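Local atomic coordinates of lectin-like protein (Entamoeba histolytica HM-1:IMSS-A, PDB entry 5ZBT), a protein that is of unknown function but carries an ERGIC-53-like, legume lectin-like domain, the part described here, and may bind mannose, as relatives do. Residues K72-L77 with L102-L107; R172-V177 with I183-V188. All coordinates share one frame; numbering follows the deposited sequence.

Contact 1: residues K72-L77 with L102-L107; sequences KYKVDL and LTEEKL
K72 and K106 meet at one end of this surface contact, where the aliphatic tail of K106 climbs past the backbone of the other segment: its CE lies 3.8 Å from the carbonyl O of K72. K106 NZ makes a salt bridge with D44, whereas K72 NZ is hydrogen-bonded to V40 O and only weakly, at longer range, paired with D44. Long, flexible lysines suit this edge, since each can lay methylenes along the protein and still send its charge to a fixed partner. Two residues on, K74 makes the one hydrogen bond that joins the segments. Its CG stands opposite the backbone N (chi1 175°) and the chain continues straight until it bends about the CG–CD bond, which brings NZ to 2.7 Å from the carbonyl O of E104. The donor comes in the carbonyl plane, on a lone pair, with a C=O...N angle of 141°. The carboxylates do not take part directly: K74 NZ is 5.8 Å from OE1 of E104 and 4.7 Å from OE2 of E105, so their attraction is probably a weaker, longer-range supplement. Within 102-107, T103 OG1 donates to E105 O at 2.6 Å, a bond that spans E104 and probably helps hold its carbonyl in place. Y207, on the strand that separates 66-71 from 97-103 in the sheet, touches the side chains of K74, E105 and K106. The lysine-to-carbonyl bond ties together the loops that follow strands 66-71 and 97-103, two strands flanking 207-213 in one sheet of the legume lectin-like beta sandwich.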
# COMPACT_ATOMS: atom_id res chain seq x y z
N LYS A 72 -2.92 -0.07 -14.12
CA LYS A 72 -3.43 -0.60 -15.38
C LYS A 72 -2.48 -1.62 -16.01
O LYS A 72 -2.95 -2.58 -16.62
CB LYS A 72 -3.68 0.55 -16.36
CG LYS A 72 -4.80 1.48 -15.93
CD LYS A 72 -5.44 2.14 -17.11
CE LYS A 72 -5.31 3.64 -17.05
NZ LYS A 72 -6.62 4.23 -16.75
N TYR A 73 -1.17 -1.44 -15.84
CA TYR A 73 -0.16 -2.18 -16.58
C TYR A 73 0.63 -3.10 -15.66
O TYR A 73 1.24 -2.64 -14.69
CB TYR A 73 0.74 -1.21 -17.34
CG TYR A 73 -0.10 -0.31 -18.22
CD1 TYR A 73 -0.89 -0.85 -19.24
CD2 TYR A 73 -0.18 1.07 -18.00
CE1 TYR A 73 -1.71 -0.05 -20.03
CE2 TYR A 73 -1.00 1.88 -18.79
CZ TYR A 73 -1.76 1.31 -19.81
OH TYR A 73 -2.58 2.08 -20.62
N LYS A 74 0.60 -4.39 -15.95
CA LYS A 74 1.39 -5.37 -15.23
C LYS A 74 2.88 -5.16 -15.51
O LYS A 74 3.29 -5.02 -16.67
CB LYS A 74 0.95 -6.78 -15.63
CG LYS A 74 1.79 -7.88 -15.02
CD LYS A 74 1.21 -9.26 -15.37
CE LYS A 74 0.69 -9.95 -14.12
NZ LYS A 74 -0.29 -11.03 -14.44
N VAL A 75 3.70 -5.15 -14.45
CA VAL A 75 5.12 -4.83 -14.56
C VAL A 75 5.97 -6.07 -14.29
O VAL A 75 5.61 -6.95 -13.50
CB VAL A 75 5.53 -3.68 -13.62
CG1 VAL A 75 4.88 -2.39 -14.04
CG2 VAL A 75 5.18 -4.00 -12.16
N ASP A 76 7.12 -6.13 -14.96
CA ASP A 76 8.13 -7.17 -14.77
C ASP A 76 9.40 -6.46 -14.31
O ASP A 76 10.19 -6.02 -15.15
CB ASP A 76 8.36 -7.95 -16.06
CG ASP A 76 9.16 -9.22 -15.85
OD1 ASP A 76 9.71 -9.41 -14.74
OD2 ASP A 76 9.21 -10.05 -16.78
N LEU A 77 9.60 -6.36 -12.99
CA LEU A 77 10.62 -5.39 -12.60
C LEU A 77 11.92 -6.07 -12.21
O LEU A 77 11.92 -7.21 -11.74
CB LEU A 77 10.13 -4.55 -11.41
CG LEU A 77 8.94 -3.63 -11.67
CD1 LEU A 77 8.64 -2.86 -10.42
CD2 LEU A 77 9.24 -2.70 -12.83
N LEU A 102 0.70 -6.36 -4.55
CA LEU A 102 1.47 -6.83 -5.71
C LEU A 102 0.84 -8.16 -6.10
O LEU A 102 1.10 -9.18 -5.46
CB LEU A 102 2.95 -6.96 -5.38
CG LEU A 102 3.71 -5.64 -5.07
CD1 LEU A 102 3.42 -5.08 -3.67
CD2 LEU A 102 5.22 -5.80 -5.24
N THR A 103 -0.01 -8.14 -7.13
CA THR A 103 -0.87 -9.28 -7.41
C THR A 103 -0.83 -9.68 -8.87
O THR A 103 -0.52 -8.89 -9.76
CB THR A 103 -2.34 -9.02 -7.00
OG1 THR A 103 -2.81 -7.80 -7.60
CG2 THR A 103 -2.45 -8.98 -5.49
N GLU A 104 -1.20 -10.95 -9.08
CA GLU A 104 -1.25 -11.54 -10.42
C GLU A 104 -2.35 -10.91 -11.27
O GLU A 104 -2.20 -10.82 -12.50
CB GLU A 104 -1.46 -13.06 -10.30
CG GLU A 104 -1.68 -13.79 -11.62
CD GLU A 104 -1.95 -15.28 -11.42
OE1 GLU A 104 -1.03 -16.09 -11.65
OE2 GLU A 104 -3.10 -15.62 -11.03
N GLU A 105 -3.45 -10.45 -10.65
CA GLU A 105 -4.53 -9.76 -11.35
C GLU A 105 -4.91 -8.49 -10.60
O GLU A 105 -4.53 -8.30 -9.44
CB GLU A 105 -5.76 -10.67 -11.49
CG GLU A 105 -5.49 -11.97 -12.25
CD GLU A 105 -5.14 -11.74 -13.72
OE1 GLU A 105 -5.33 -10.60 -14.22
OE2 GLU A 105 -4.69 -12.71 -14.39
N LYS A 106 -5.64 -7.61 -11.28
CA LYS A 106 -6.08 -6.38 -10.64
C LYS A 106 -6.98 -6.69 -9.46
O LYS A 106 -7.71 -7.69 -9.44
CB LYS A 106 -6.82 -5.48 -11.63
CG LYS A 106 -5.99 -4.94 -12.78
CD LYS A 106 -6.91 -4.55 -13.92
CE LYS A 106 -6.16 -4.02 -15.11
NZ LYS A 106 -6.76 -2.73 -15.51
N LEU A 107 -6.95 -5.82 -8.46
CA LEU A 107 -7.76 -6.03 -7.27
C LEU A 107 -9.24 -5.96 -7.59
O LEU A 107 -9.68 -5.13 -8.39
CB LEU A 107 -7.45 -4.99 -6.20
CG LEU A 107 -6.03 -4.99 -5.63
CD1 LEU A 107 -5.82 -3.69 -4.83
CD2 LEU A 107 -5.81 -6.24 -4.77

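Contact 2: residues R172-V177 with I183-V188; sequences RIKYLV and IIEIMV
R172 and E185 face each other as a hydrogen-bonded pair in an antiparallel beta hairpin, formed by strands 170-176 and 181-188 of the lectin-like beta sandwich. The R172 N–H reaches E185 O at 2.7 Å, and the E185 N–H returns to R172 O; K174 and I183 repeat the reciprocal pair two residues along. Between them I173 and I184 form a non-hydrogen-bonded pair on the face opposite the one bearing R172, K174, I183 and E185. There I173 CG1 and I184 CD1 touch at 4.0 Å, the two branched side chains lying side by side, and I184 also packs on V138 of the opposing sheet: apolar, beta-branched residues, at home in extended strands, suit this face, which looks onto the other sheet.

The R172 side chain runs over the face it shares with K174, I183 and E185. Its CB lies 3.5 Å from the carbonyl O of E185. CG lies anti to the backbone N (chi1 -172°), a setting that carries CD to within 3.1 Å of E185 OE1. Beyond the bend at chi3, NE makes a salt bridge with the same oxygen, which sits at the guanidinium edge near its plane, although the two flat groups are turned 67° apart. NH1 goes on to a salt bridge with E81, and NH2 is hydrogen-bonded to N192 OD1 while resting obliquely near CB of M187. An arginine fits here because its several N–H groups can serve partners on three strands at once.

E185 is buried, yet its carboxylate is well supplied: N192 ND2 also donates to OE1, and these donors probably stabilise the ionised form. The K174 chain crosses E185 at an angle and brings NZ to the second oxygen, OE2, in a longer salt bridge of 3.5 Å. One water completes the network, accepting from K174 NZ and donating to E185 OE1 at 2.9 Å.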
# COMPACT_ATOMS: atom_id res chain seq x y z
N ARG A 172 8.23 1.92 2.80
CA ARG A 172 9.31 1.53 1.89
C ARG A 172 9.24 0.03 1.61
O ARG A 172 9.34 -0.78 2.54
CB ARG A 172 10.68 1.93 2.45
CG ARG A 172 11.85 1.72 1.46
CD ARG A 172 13.24 2.01 2.07
NE ARG A 172 13.22 3.11 3.03
CZ ARG A 172 13.14 4.39 2.70
NH1 ARG A 172 13.09 4.76 1.42
NH2 ARG A 172 13.09 5.31 3.65
N ILE A 173 9.08 -0.33 0.34
CA ILE A 173 8.97 -1.72 -0.10
C ILE A 173 10.15 -2.01 -1.02
O ILE A 173 10.23 -1.45 -2.12
CB ILE A 173 7.63 -1.97 -0.81
CG1 ILE A 173 6.46 -1.77 0.16
CG2 ILE A 173 7.59 -3.36 -1.45
CD1 ILE A 173 5.18 -1.37 -0.53
N LYS A 174 11.06 -2.87 -0.58
CA LYS A 174 12.28 -3.19 -1.32
C LYS A 174 12.30 -4.67 -1.65
O LYS A 174 12.11 -5.51 -0.76
CB LYS A 174 13.53 -2.84 -0.51
CG LYS A 174 13.81 -1.37 -0.29
CD LYS A 174 15.28 -1.18 0.17
CE LYS A 174 15.52 -1.70 1.59
NZ LYS A 174 16.94 -1.58 2.07
N TYR A 175 12.60 -5.01 -2.90
CA TYR A 175 12.74 -6.41 -3.29
C TYR A 175 14.02 -6.60 -4.09
O TYR A 175 14.25 -5.90 -5.08
CB TYR A 175 11.53 -6.86 -4.10
CG TYR A 175 11.55 -8.33 -4.50
CD1 TYR A 175 11.52 -9.33 -3.53
CD2 TYR A 175 11.58 -8.72 -5.84
CE1 TYR A 175 11.52 -10.67 -3.88
CE2 TYR A 175 11.57 -10.06 -6.21
CZ TYR A 175 11.54 -11.03 -5.22
OH TYR A 175 11.54 -12.37 -5.56
N LEU A 176 14.84 -7.56 -3.67
CA LEU A 176 16.03 -7.95 -4.42
C LEU A 176 15.73 -9.25 -5.15
O LEU A 176 15.45 -10.27 -4.51
CB LEU A 176 17.23 -8.11 -3.49
CG LEU A 176 17.39 -6.92 -2.54
CD1 LEU A 176 18.47 -7.21 -1.49
CD2 LEU A 176 17.73 -5.68 -3.33
N VAL A 177 15.78 -9.19 -6.49
CA VAL A 177 15.29 -10.29 -7.33
C VAL A 177 16.19 -11.51 -7.21
O VAL A 177 15.72 -12.65 -7.06
CB VAL A 177 15.17 -9.82 -8.79
CG1 VAL A 177 14.95 -10.99 -9.71
CG2 VAL A 177 14.03 -8.81 -8.94
N ILE A 183 11.96 -6.60 1.72
CA ILE A 183 12.23 -5.82 2.91
C ILE A 183 11.21 -4.69 2.98
O ILE A 183 11.02 -3.97 2.00
CB ILE A 183 13.67 -5.26 2.93
CG1 ILE A 183 14.68 -6.41 2.79
CG2 ILE A 183 13.93 -4.48 4.19
CD1 ILE A 183 16.12 -5.98 2.89
N ILE A 184 10.51 -4.60 4.11
CA ILE A 184 9.58 -3.52 4.41
C ILE A 184 10.20 -2.65 5.49
O ILE A 184 10.61 -3.16 6.54
CB ILE A 184 8.21 -4.04 4.88
CG1 ILE A 184 7.70 -5.18 3.99
CG2 ILE A 184 7.20 -2.90 4.94
CD1 ILE A 184 7.41 -4.79 2.58
N GLU A 185 10.27 -1.35 5.23
CA GLU A 185 10.68 -0.35 6.20
C GLU A 185 9.66 0.77 6.17
O GLU A 185 8.86 0.87 5.24
CB GLU A 185 12.09 0.20 5.88
CG GLU A 185 13.17 -0.86 5.99
CD GLU A 185 14.42 -0.54 5.20
OE1 GLU A 185 14.48 0.54 4.56
OE2 GLU A 185 15.36 -1.37 5.24
N ILE A 186 9.68 1.61 7.20
CA ILE A 186 8.83 2.79 7.18
C ILE A 186 9.61 3.96 7.77
O ILE A 186 10.24 3.83 8.83
CB ILE A 186 7.48 2.58 7.90
CG1 ILE A 186 6.57 3.78 7.64
CG2 ILE A 186 7.66 2.36 9.38
CD1 ILE A 186 5.10 3.45 7.58
N MET A 187 9.60 5.08 7.06
CA MET A 187 10.29 6.30 7.48
C MET A 187 9.30 7.18 8.23
O MET A 187 8.35 7.69 7.64
CB MET A 187 10.88 7.04 6.27
CG MET A 187 11.90 8.14 6.67
SD MET A 187 11.15 9.60 7.47
CE MET A 187 9.99 10.11 6.20
N VAL A 188 9.54 7.36 9.53
CA VAL A 188 8.67 8.16 10.38
C VAL A 188 9.54 9.17 11.11
O VAL A 188 10.52 8.79 11.76
CB VAL A 188 7.90 7.29 11.39
CG1 VAL A 188 6.99 8.16 12.24
CG2 VAL A 188 7.11 6.21 10.67
O HOH W 1 16.77 1.08 2.91

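How the contacts relate
Both contacts belong to the same legume lectin-like domain, a beta sandwich, with centres about 18 Å apart. Contact 1 comes first along the chain and is complete before contact 2 begins. It lies in loops at the end of one sheet and joins the loop after strand 66-71 to the loop after strand 97-103, two strands separated in their sheet by 207-213. Contact 2 lies within the other sheet and pairs consecutive strands near one side of it. The loop through 72-77 leads on into strand 80-90, the neighbour of 170-176, and thus crosses from sheet to sheet; the segments touch where L77 O lies 3.9 Å from V177 CG2, a packing contact.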